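Rho guanine nucleotide exchange factor TIAM2 (PDB 3A8P) activates the GTPase RAC1 by stimulating GDP-GTP exchange, and carries in this PHCCEx fragment a module that binds membranes and partner proteins. Local coordinates at residues G15-K20 with F104-Q109; D135-L140 with C200-L205; S215-T220 with G232-S237. One frame throughout, in Å; residues are numbered along the deposited sequence.

Contact 1: G15-K20 with F104-Q109; sequences GWLFFK and FQATSQ
Phe-18 and Gln-105 form an antiparallel hydrogen-bonded pair, Gln-105 N giving a bond of 2.9 Å to Phe-18 O while the return bond from Phe-18 N to Gln-105 O is weak. One step on, Phe-19 and Phe-104 make the non-hydrogen-bonded pair, and Phe-104 CA brings its hydrogen to Phe-18 O. Beyond Gln-105, where its strand ends, the two chains part, and a water bridges the gap by donating to both Trp-16 O and Gln-105 O. The first and last strands of the PH domain pair here, in the antiparallel beta sandwich that its C-terminal helix, 109-130, closes off; Ser-108 caps that helix. The rings of Phe-19 and Phe-104 lie side by side at an oblique 42°, with Phe-19 CD1 3.4 Å from Phe-104 CE1. Leu-17 crosses Phe-104 on the same face, setting CD1 against the ring and CD2 3.7 Å from Ala-106 CA; Trp-115 of the helix also touches this leucine, so branched and aromatic hydrocarbon suits the buried face. On the other face, Gln-105 runs extended alongside Phe-18, CG anti to the backbone N (chi1 170°). Its OE1 lies 3.8 Å from Phe-18 CD2, while NE2 bonds to Glu-89 O.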
loop_
_atom_site.group_PDB
_atom_site.type_symbol
_atom_site.label_atom_id
_atom_site.label_comp_id
_atom_site.label_asym_id
_atom_site.label_seq_id
_atom_site.Cartn_x
_atom_site.Cartn_y
_atom_site.Cartn_z
ATOM N N GLY A 15 12.724 -14.901 -10.412
ATOM C CA GLY A 15 12.988 -14.379 -11.740
ATOM C C GLY A 15 13.757 -13.079 -11.713
ATOM O O GLY A 15 13.846 -12.429 -10.671
ATOM N N TRP A 16 14.320 -12.700 -12.858
ATOM C CA TRP A 16 15.089 -11.464 -12.959
ATOM C C TRP A 16 14.185 -10.249 -12.846
ATOM O O TRP A 16 13.099 -10.212 -13.423
ATOM C CB TRP A 16 15.824 -11.374 -14.298
ATOM C CG TRP A 16 16.995 -12.296 -14.457
ATOM C CD1 TRP A 16 17.066 -13.407 -15.247
ATOM C CD2 TRP A 16 18.281 -12.154 -13.847
ATOM N NE1 TRP A 16 18.320 -13.964 -15.172
ATOM C CE2 TRP A 16 19.087 -13.216 -14.319
ATOM C CE3 TRP A 16 18.833 -11.231 -12.947
ATOM C CZ2 TRP A 16 20.417 -13.380 -13.923
ATOM C CZ3 TRP A 16 20.161 -11.396 -12.554
ATOM C CH2 TRP A 16 20.934 -12.463 -13.044
ATOM N N LEU A 17 14.653 -9.247 -12.118
ATOM C CA LEU A 17 13.900 -8.013 -11.952
ATOM C C LEU A 17 14.813 -6.819 -11.771
ATOM O O LEU A 17 15.833 -6.903 -11.084
ATOM C CB LEU A 17 12.989 -8.083 -10.727
ATOM C CG LEU A 17 11.801 -9.036 -10.689
ATOM C CD1 LEU A 17 11.145 -8.920 -9.325
ATOM C CD2 LEU A 17 10.801 -8.691 -11.800
ATOM N N PHE A 18 14.458 -5.712 -12.405
ATOM C CA PHE A 18 15.215 -4.489 -12.218
ATOM C C PHE A 18 14.522 -3.888 -11.011
ATOM O O PHE A 18 13.290 -3.955 -10.886
ATOM C CB PHE A 18 15.125 -3.590 -13.453
ATOM C CG PHE A 18 16.186 -3.892 -14.478
ATOM C CD1 PHE A 18 17.442 -3.291 -14.393
ATOM C CD2 PHE A 18 15.960 -4.832 -15.483
ATOM C CE1 PHE A 18 18.466 -3.626 -15.294
ATOM C CE2 PHE A 18 16.971 -5.177 -16.387
ATOM C CZ PHE A 18 18.227 -4.574 -16.293
ATOM N N PHE A 19 15.319 -3.327 -10.112
ATOM C CA PHE A 19 14.823 -2.773 -8.859
ATOM C C PHE A 19 15.299 -1.348 -8.607
ATOM O O PHE A 19 16.426 -0.983 -8.942
ATOM C CB PHE A 19 15.287 -3.691 -7.726
ATOM C CG PHE A 19 15.076 -3.133 -6.356
ATOM C CD1 PHE A 19 13.797 -3.032 -5.816
ATOM C CD2 PHE A 19 16.163 -2.732 -5.588
ATOM C CE1 PHE A 19 13.603 -2.544 -4.530
ATOM C CE2 PHE A 19 15.980 -2.236 -4.292
ATOM C CZ PHE A 19 14.697 -2.145 -3.763
ATOM N N LYS A 20 14.432 -0.548 -7.999
ATOM C CA LYS A 20 14.759 0.830 -7.697
ATOM C C LYS A 20 13.914 1.353 -6.545
ATOM O O LYS A 20 12.686 1.404 -6.635
ATOM C CB LYS A 20 14.532 1.694 -8.939
ATOM C CG LYS A 20 14.834 3.172 -8.769
ATOM C CD LYS A 20 14.636 3.893 -10.091
ATOM C CE LYS A 20 14.994 5.360 -9.999
ATOM N NZ LYS A 20 14.984 6.000 -11.347
ATOM N N PHE A 104 9.823 -1.899 -9.550
ATOM C CA PHE A 104 10.344 -3.129 -10.129
ATOM C C PHE A 104 9.989 -3.134 -11.613
ATOM O O PHE A 104 8.991 -2.541 -12.020
ATOM C CB PHE A 104 9.682 -4.365 -9.500
ATOM C CG PHE A 104 10.085 -4.633 -8.082
ATOM C CD1 PHE A 104 11.261 -5.321 -7.798
ATOM C CD2 PHE A 104 9.277 -4.224 -7.026
ATOM C CE1 PHE A 104 11.626 -5.602 -6.484
ATOM C CE2 PHE A 104 9.631 -4.497 -5.706
ATOM C CZ PHE A 104 10.806 -5.188 -5.435
ATOM N N GLN A 105 10.803 -3.796 -12.424
ATOM C CA GLN A 105 10.497 -3.911 -13.837
ATOM C C GLN A 105 10.578 -5.381 -14.191
ATOM O O GLN A 105 11.650 -5.985 -14.118
ATOM C CB GLN A 105 11.477 -3.125 -14.707
ATOM C CG GLN A 105 11.289 -3.454 -16.197
ATOM C CD GLN A 105 12.202 -2.662 -17.112
ATOM O OE1 GLN A 105 13.339 -2.365 -16.765
ATOM N NE2 GLN A 105 11.707 -2.333 -18.302
ATOM N N ALA A 106 9.435 -5.958 -14.546
ATOM C CA ALA A 106 9.360 -7.359 -14.911
ATOM C C ALA A 106 9.909 -7.534 -16.324
ATOM O O ALA A 106 10.359 -6.570 -16.938
ATOM C CB ALA A 106 7.928 -7.832 -14.840
ATOM N N THR A 107 9.857 -8.755 -16.842
ATOM C CA THR A 107 10.384 -9.030 -18.178
ATOM C C THR A 107 9.306 -8.969 -19.252
ATOM O O THR A 107 9.607 -9.006 -20.443
ATOM C CB THR A 107 11.047 -10.415 -18.242
ATOM O OG1 THR A 107 10.046 -11.430 -18.101
ATOM C CG2 THR A 107 12.070 -10.565 -17.124
ATOM N N SER A 108 8.052 -8.868 -18.829
ATOM C CA SER A 108 6.929 -8.806 -19.761
ATOM C C SER A 108 5.667 -8.477 -18.979
ATOM O O SER A 108 5.686 -8.480 -17.745
ATOM C CB SER A 108 6.742 -10.155 -20.459
ATOM O OG SER A 108 6.270 -11.139 -19.547
ATOM N N GLN A 109 4.575 -8.203 -19.691
ATOM C CA GLN A 109 3.310 -7.892 -19.032
ATOM C C GLN A 109 2.846 -9.121 -18.264
ATOM O O GLN A 109 2.352 -9.010 -17.146
ATOM C CB GLN A 109 2.247 -7.483 -20.063
ATOM C CG GLN A 109 0.822 -7.317 -19.504
ATOM C CD GLN A 109 0.718 -6.314 -18.349
ATOM O OE1 GLN A 109 1.398 -5.284 -18.336
ATOM N NE2 GLN A 109 -0.157 -6.606 -17.387
HETATM O O HOH W 1 13.012 -7.952 -15.481
#

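Contact 2: D135-L140 with C200-L205; sequences DTVRLL and CYLASL
Leu-140 and Leu-202 slide past each other in opposite directions at the heart of this helix pair. Leu-140 CB comes to 3.5 Å from Leu-202 CG, tighter than usual carbon contact. Two leucines suit this place because the branched end of Leu-202 lies on the stem of Leu-140, whose own CD1 reaches on to the backbone of the opposing helix, 3.6 Å from Leu-202 N. Leu-202 has CG beside its own backbone N (chi1 -86°), which brings the isobutyl end nearer the facing helix than its CB direction alone would. Its CD2 then meets Val-137 at about a right angle, 3.9 Å from CG1, and also lies near Val-137 O. The short, beta-branched valine fills the flank without extending far from its helix.

Leu-205 meets the other helix at Thr-136, one turn before Leu-140. Its CD1 sits 3.7 Å from Thr-136 CG2, the two side chains crossing at about a right angle. Thr-136 places that methyl anti to its backbone N, which turns the hydrocarbon branch to the leucine. Tyr-201 contributes mainly its CB, 3.7 Å from Leu-140 CD1, whereas Leu-140 CD2 lies at the edge of the ring. The phenol leads away, and its OH bonds to Ser-77 O and Arg-197.

The axes of the two short helical segments are roughly antiparallel, their directions 150° apart and their closest approach 9.9 Å. They join helices 136-165 and 171-206, the helical hairpin of the PHCCEx module whose second helix carries the predicted coiled coil. Asp-135 is the N-cap of the first, accepting a weak bond from Arg-138 N. Helix 109-130 packs beside both, touching Thr-136 through Ala-128, Tyr-201 through Cys-123 and Leu-205 through Ser-121.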
loop_
_atom_site.group_PDB
_atom_site.type_symbol
_atom_site.label_atom_id
_atom_site.label_comp_id
_atom_site.label_asym_id
_atom_site.label_seq_id
_atom_site.Cartn_x
_atom_site.Cartn_y
_atom_site.Cartn_z
ATOM N N ASP A 135 -9.565 -20.438 5.638
ATOM C CA ASP A 135 -10.392 -20.030 4.502
ATOM C C ASP A 135 -10.068 -18.549 4.242
ATOM O O ASP A 135 -10.788 -17.660 4.688
ATOM C CB ASP A 135 -11.872 -20.187 4.845
ATOM C CG ASP A 135 -12.770 -20.043 3.635
ATOM O OD1 ASP A 135 -12.319 -19.506 2.601
ATOM O OD2 ASP A 135 -13.942 -20.458 3.720
ATOM N N THR A 136 -8.973 -18.305 3.528
ATOM C CA THR A 136 -8.508 -16.954 3.221
ATOM C C THR A 136 -9.549 -16.054 2.559
ATOM O O THR A 136 -9.771 -14.930 2.998
ATOM C CB THR A 136 -7.261 -17.006 2.318
ATOM O OG1 THR A 136 -6.333 -17.960 2.851
ATOM C CG2 THR A 136 -6.586 -15.630 2.249
ATOM N N VAL A 137 -10.184 -16.549 1.503
ATOM C CA VAL A 137 -11.191 -15.780 0.786
ATOM C C VAL A 137 -12.319 -15.288 1.688
ATOM O O VAL A 137 -12.757 -14.146 1.572
ATOM C CB VAL A 137 -11.783 -16.611 -0.372
ATOM C CG1 VAL A 137 -13.015 -15.922 -0.951
ATOM C CG2 VAL A 137 -10.717 -16.801 -1.452
ATOM N N ARG A 138 -12.787 -16.154 2.582
ATOM C CA ARG A 138 -13.867 -15.801 3.500
ATOM C C ARG A 138 -13.419 -14.731 4.488
ATOM O O ARG A 138 -14.189 -13.841 4.833
ATOM C CB ARG A 138 -14.336 -17.034 4.272
ATOM C CG ARG A 138 -15.529 -16.782 5.172
ATOM C CD ARG A 138 -15.837 -18.021 6.000
ATOM N NE ARG A 138 -17.093 -17.900 6.735
ATOM C CZ ARG A 138 -17.545 -18.810 7.594
ATOM N NH1 ARG A 138 -16.842 -19.912 7.830
ATOM N NH2 ARG A 138 -18.703 -18.622 8.212
ATOM N N LEU A 139 -12.177 -14.830 4.955
ATOM C CA LEU A 139 -11.645 -13.846 5.888
ATOM C C LEU A 139 -11.567 -12.483 5.183
ATOM O O LEU A 139 -11.968 -11.462 5.739
ATOM C CB LEU A 139 -10.254 -14.270 6.374
ATOM C CG LEU A 139 -9.441 -13.202 7.126
ATOM C CD1 LEU A 139 -10.185 -12.764 8.385
ATOM C CD2 LEU A 139 -8.068 -13.755 7.475
ATOM N N LEU A 140 -11.067 -12.482 3.949
ATOM C CA LEU A 140 -10.938 -11.256 3.171
ATOM C C LEU A 140 -12.287 -10.594 2.939
ATOM O O LEU A 140 -12.424 -9.378 3.087
ATOM C CB LEU A 140 -10.271 -11.545 1.825
ATOM C CG LEU A 140 -8.830 -12.042 1.881
ATOM C CD1 LEU A 140 -8.305 -12.217 0.453
ATOM C CD2 LEU A 140 -7.971 -11.058 2.651
ATOM N N CYS A 200 -7.402 -6.166 -3.341
ATOM C CA CYS A 200 -6.265 -6.568 -4.161
ATOM C C CYS A 200 -5.974 -8.036 -3.884
ATOM O O CYS A 200 -5.754 -8.815 -4.812
ATOM C CB CYS A 200 -5.021 -5.740 -3.831
ATOM S SG CYS A 200 -5.000 -4.045 -4.466
ATOM N N TYR A 201 -5.962 -8.414 -2.609
ATOM C CA TYR A 201 -5.698 -9.803 -2.240
ATOM C C TYR A 201 -6.779 -10.710 -2.833
ATOM O O TYR A 201 -6.474 -11.713 -3.474
ATOM C CB TYR A 201 -5.637 -9.965 -0.711
ATOM C CG TYR A 201 -4.477 -9.234 -0.041
ATOM C CD1 TYR A 201 -3.549 -8.501 -0.795
ATOM C CD2 TYR A 201 -4.316 -9.262 1.345
ATOM C CE1 TYR A 201 -2.498 -7.817 -0.187
ATOM C CE2 TYR A 201 -3.259 -8.579 1.968
ATOM C CZ TYR A 201 -2.358 -7.859 1.195
ATOM O OH TYR A 201 -1.318 -7.182 1.795
ATOM N N LEU A 202 -8.040 -10.346 -2.639
ATOM C CA LEU A 202 -9.139 -11.140 -3.181
ATOM C C LEU A 202 -9.048 -11.298 -4.698
ATOM O O LEU A 202 -9.247 -12.388 -5.227
ATOM C CB LEU A 202 -10.484 -10.504 -2.826
ATOM C CG LEU A 202 -11.080 -10.879 -1.465
ATOM C CD1 LEU A 202 -12.165 -9.873 -1.071
ATOM C CD2 LEU A 202 -11.647 -12.304 -1.535
ATOM N N ALA A 203 -8.752 -10.209 -5.399
ATOM C CA ALA A 203 -8.669 -10.269 -6.846
ATOM C C ALA A 203 -7.536 -11.185 -7.281
ATOM O O ALA A 203 -7.699 -11.973 -8.209
ATOM C CB ALA A 203 -8.475 -8.878 -7.428
ATOM N N SER A 204 -6.395 -11.090 -6.606
ATOM C CA SER A 204 -5.256 -11.917 -6.965
ATOM C C SER A 204 -5.480 -13.392 -6.676
ATOM O O SER A 204 -4.941 -14.242 -7.374
ATOM C CB SER A 204 -3.984 -11.425 -6.265
ATOM O OG SER A 204 -3.460 -10.278 -6.928
ATOM N N LEU A 205 -6.271 -13.702 -5.654
ATOM C CA LEU A 205 -6.547 -15.098 -5.330
ATOM C C LEU A 205 -7.626 -15.693 -6.235
ATOM O O LEU A 205 -7.658 -16.903 -6.445
ATOM C CB LEU A 205 -7.000 -15.247 -3.876
ATOM C CG LEU A 205 -5.976 -15.157 -2.745
ATOM C CD1 LEU A 205 -6.666 -15.479 -1.434
ATOM C CD2 LEU A 205 -4.833 -16.126 -2.990
#

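Contact 3: S215-T220 with G232-S237; sequences SLLAAT and GVLSVS
Leu-217 pushes both branches against the backbone at the start of helix 236-245, and this is the close-packed part of the contact. Its CD2 lies 3.6 Å from Ser-235 C, and CD1 lies 4.0 Å from Ser-235 CA. The serine turns its own CB away, leaving main chain to receive the leucine, while its OG serves as N-cap of the helix. Leu-217 CG is anti to its carbonyl carbon, beside the backbone N (chi1 -70°), a course that carries both methyls across toward the backbone of Ser-235.

Next to it, Leu-216 meets Val-236 at about a right angle. Leu-216 CD2 rests against both valine methyls, at 3.8 Å from CG1 and 3.9 Å from CG2. Both residues are buried, and Phe-196 of helix 171-206 touches each of them. Phe-239 packs on Leu-216 and Leu-217 as well, so branched aliphatic side chains suit a site lined by rings.

The outer side is looser. Leu-234, solvent-exposed, reaches Leu-217 CD2 with its own CD2 at 4.2 Å, and otherwise leans on Lys-225 and Leu-228 of helix 222-231. Leu-217 to Thr-220 form a type I beta turn, in which Thr-220 OG1 donates to Leu-217 O at 3.0 Å from above the carbonyl plane; Thr-220 N reaches the same oxygen from that face.

The contact is carried by leucine and valine carbons, set against each other and against the main chain of Ser-235 and Val-236. Thr-220 is bonded within its own turn, and Ser-235 N with Ser-238 OG. Cohesion here should therefore depend on shape and burial, with little directional constraint between the partners.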
loop_
_atom_site.group_PDB
_atom_site.type_symbol
_atom_site.label_atom_id
_atom_site.label_comp_id
_atom_site.label_asym_id
_atom_site.label_seq_id
_atom_site.Cartn_x
_atom_site.Cartn_y
_atom_site.Cartn_z
ATOM N N SER A 215 -10.424 4.977 -7.622
ATOM C CA SER A 215 -11.478 4.983 -6.612
ATOM C C SER A 215 -10.897 5.198 -5.213
ATOM O O SER A 215 -11.538 5.798 -4.350
ATOM C CB SER A 215 -12.265 3.667 -6.660
ATOM O OG SER A 215 -12.826 3.455 -7.951
ATOM N N LEU A 216 -9.688 4.699 -4.983
ATOM C CA LEU A 216 -9.042 4.889 -3.691
ATOM C C LEU A 216 -8.509 6.327 -3.574
ATOM O O LEU A 216 -8.637 6.967 -2.533
ATOM C CB LEU A 216 -7.884 3.902 -3.521
ATOM C CG LEU A 216 -6.993 4.120 -2.296
ATOM C CD1 LEU A 216 -7.830 4.139 -1.013
ATOM C CD2 LEU A 216 -5.949 3.025 -2.239
ATOM N N LEU A 217 -7.925 6.843 -4.649
ATOM C CA LEU A 217 -7.377 8.194 -4.602
ATOM C C LEU A 217 -8.448 9.265 -4.400
ATOM O O LEU A 217 -8.147 10.388 -4.003
ATOM C CB LEU A 217 -6.556 8.475 -5.861
ATOM C CG LEU A 217 -5.248 7.678 -5.932
ATOM C CD1 LEU A 217 -4.472 8.065 -7.181
ATOM C CD2 LEU A 217 -4.411 7.955 -4.688
ATOM N N ALA A 218 -9.700 8.907 -4.656
ATOM C CA ALA A 218 -10.801 9.832 -4.478
ATOM C C ALA A 218 -11.065 10.045 -2.990
ATOM O O ALA A 218 -11.771 10.971 -2.610
ATOM C CB ALA A 218 -12.048 9.285 -5.152
ATOM N N ALA A 219 -10.488 9.183 -2.157
ATOM C CA ALA A 219 -10.664 9.252 -0.707
ATOM C C ALA A 219 -9.534 10.013 -0.003
ATOM O O ALA A 219 -9.581 10.241 1.210
ATOM C CB ALA A 219 -10.769 7.835 -0.140
ATOM N N THR A 220 -8.518 10.400 -0.761
ATOM C CA THR A 220 -7.397 11.138 -0.193
ATOM C C THR A 220 -7.896 12.517 0.240
ATOM O O THR A 220 -8.554 13.214 -0.529
ATOM C CB THR A 220 -6.255 11.296 -1.225
ATOM O OG1 THR A 220 -6.016 10.036 -1.870
ATOM C CG2 THR A 220 -4.968 11.728 -0.535
ATOM N N GLY A 232 6.179 14.646 -4.251
ATOM C CA GLY A 232 6.513 14.577 -5.659
ATOM C C GLY A 232 5.888 13.360 -6.312
ATOM O O GLY A 232 6.021 13.150 -7.514
ATOM N N VAL A 233 5.205 12.548 -5.515
ATOM C CA VAL A 233 4.545 11.347 -6.026
ATOM C C VAL A 233 3.124 11.248 -5.480
ATOM O O VAL A 233 2.921 11.193 -4.265
ATOM C CB VAL A 233 5.305 10.057 -5.623
ATOM C CG1 VAL A 233 4.619 8.839 -6.233
ATOM C CG2 VAL A 233 6.754 10.134 -6.073
ATOM N N LEU A 234 2.141 11.241 -6.375
ATOM C CA LEU A 234 0.752 11.122 -5.951
ATOM C C LEU A 234 0.136 9.886 -6.597
ATOM O O LEU A 234 -0.225 9.902 -7.767
ATOM C CB LEU A 234 -0.055 12.356 -6.354
ATOM C CG LEU A 234 -1.319 12.630 -5.522
ATOM C CD1 LEU A 234 -2.036 13.845 -6.092
ATOM C CD2 LEU A 234 -2.239 11.422 -5.513
ATOM N N SER A 235 0.017 8.817 -5.825
ATOM C CA SER A 235 -0.561 7.583 -6.333
ATOM C C SER A 235 -1.028 6.723 -5.172
ATOM O O SER A 235 -0.862 7.081 -4.003
ATOM C CB SER A 235 0.478 6.807 -7.147
ATOM O OG SER A 235 1.543 6.380 -6.315
ATOM N N VAL A 236 -1.607 5.577 -5.500
ATOM C CA VAL A 236 -2.064 4.656 -4.475
ATOM C C VAL A 236 -0.881 4.241 -3.593
ATOM O O VAL A 236 -0.995 4.189 -2.371
ATOM C CB VAL A 236 -2.707 3.400 -5.122
ATOM C CG1 VAL A 236 -2.771 2.257 -4.116
ATOM C CG2 VAL A 236 -4.116 3.741 -5.611
ATOM N N SER A 237 0.260 3.961 -4.219
ATOM C CA SER A 237 1.456 3.531 -3.488
ATOM C C SER A 237 1.971 4.572 -2.488
ATOM O O SER A 237 2.302 4.229 -1.347
ATOM C CB SER A 237 2.583 3.172 -4.473
ATOM O OG SER A 237 2.179 2.156 -5.384
#

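From the N terminus, contact 1 closes the longest loop, bringing strand 11-26 together with strand 101-105 over 83 intervening residues rich in strand, within the PH domain. Helix 109-130 then leads to contact 2, which closes the hairpin of helices 136-165 and 171-206 near its open end. Contact 3 closes a short loop formed mostly by helix 222-231, binding the end of helix 213-217 to the start of helix 236-245. The three follow in series, neither nested nor crossed, and their centres are 23 to 25 Å apart. Helix 171-206 connects the last two, taking part in contact 2 and lending Phe-196 to contact 3, whose Ser-237 in turn touches PH strand 91-95.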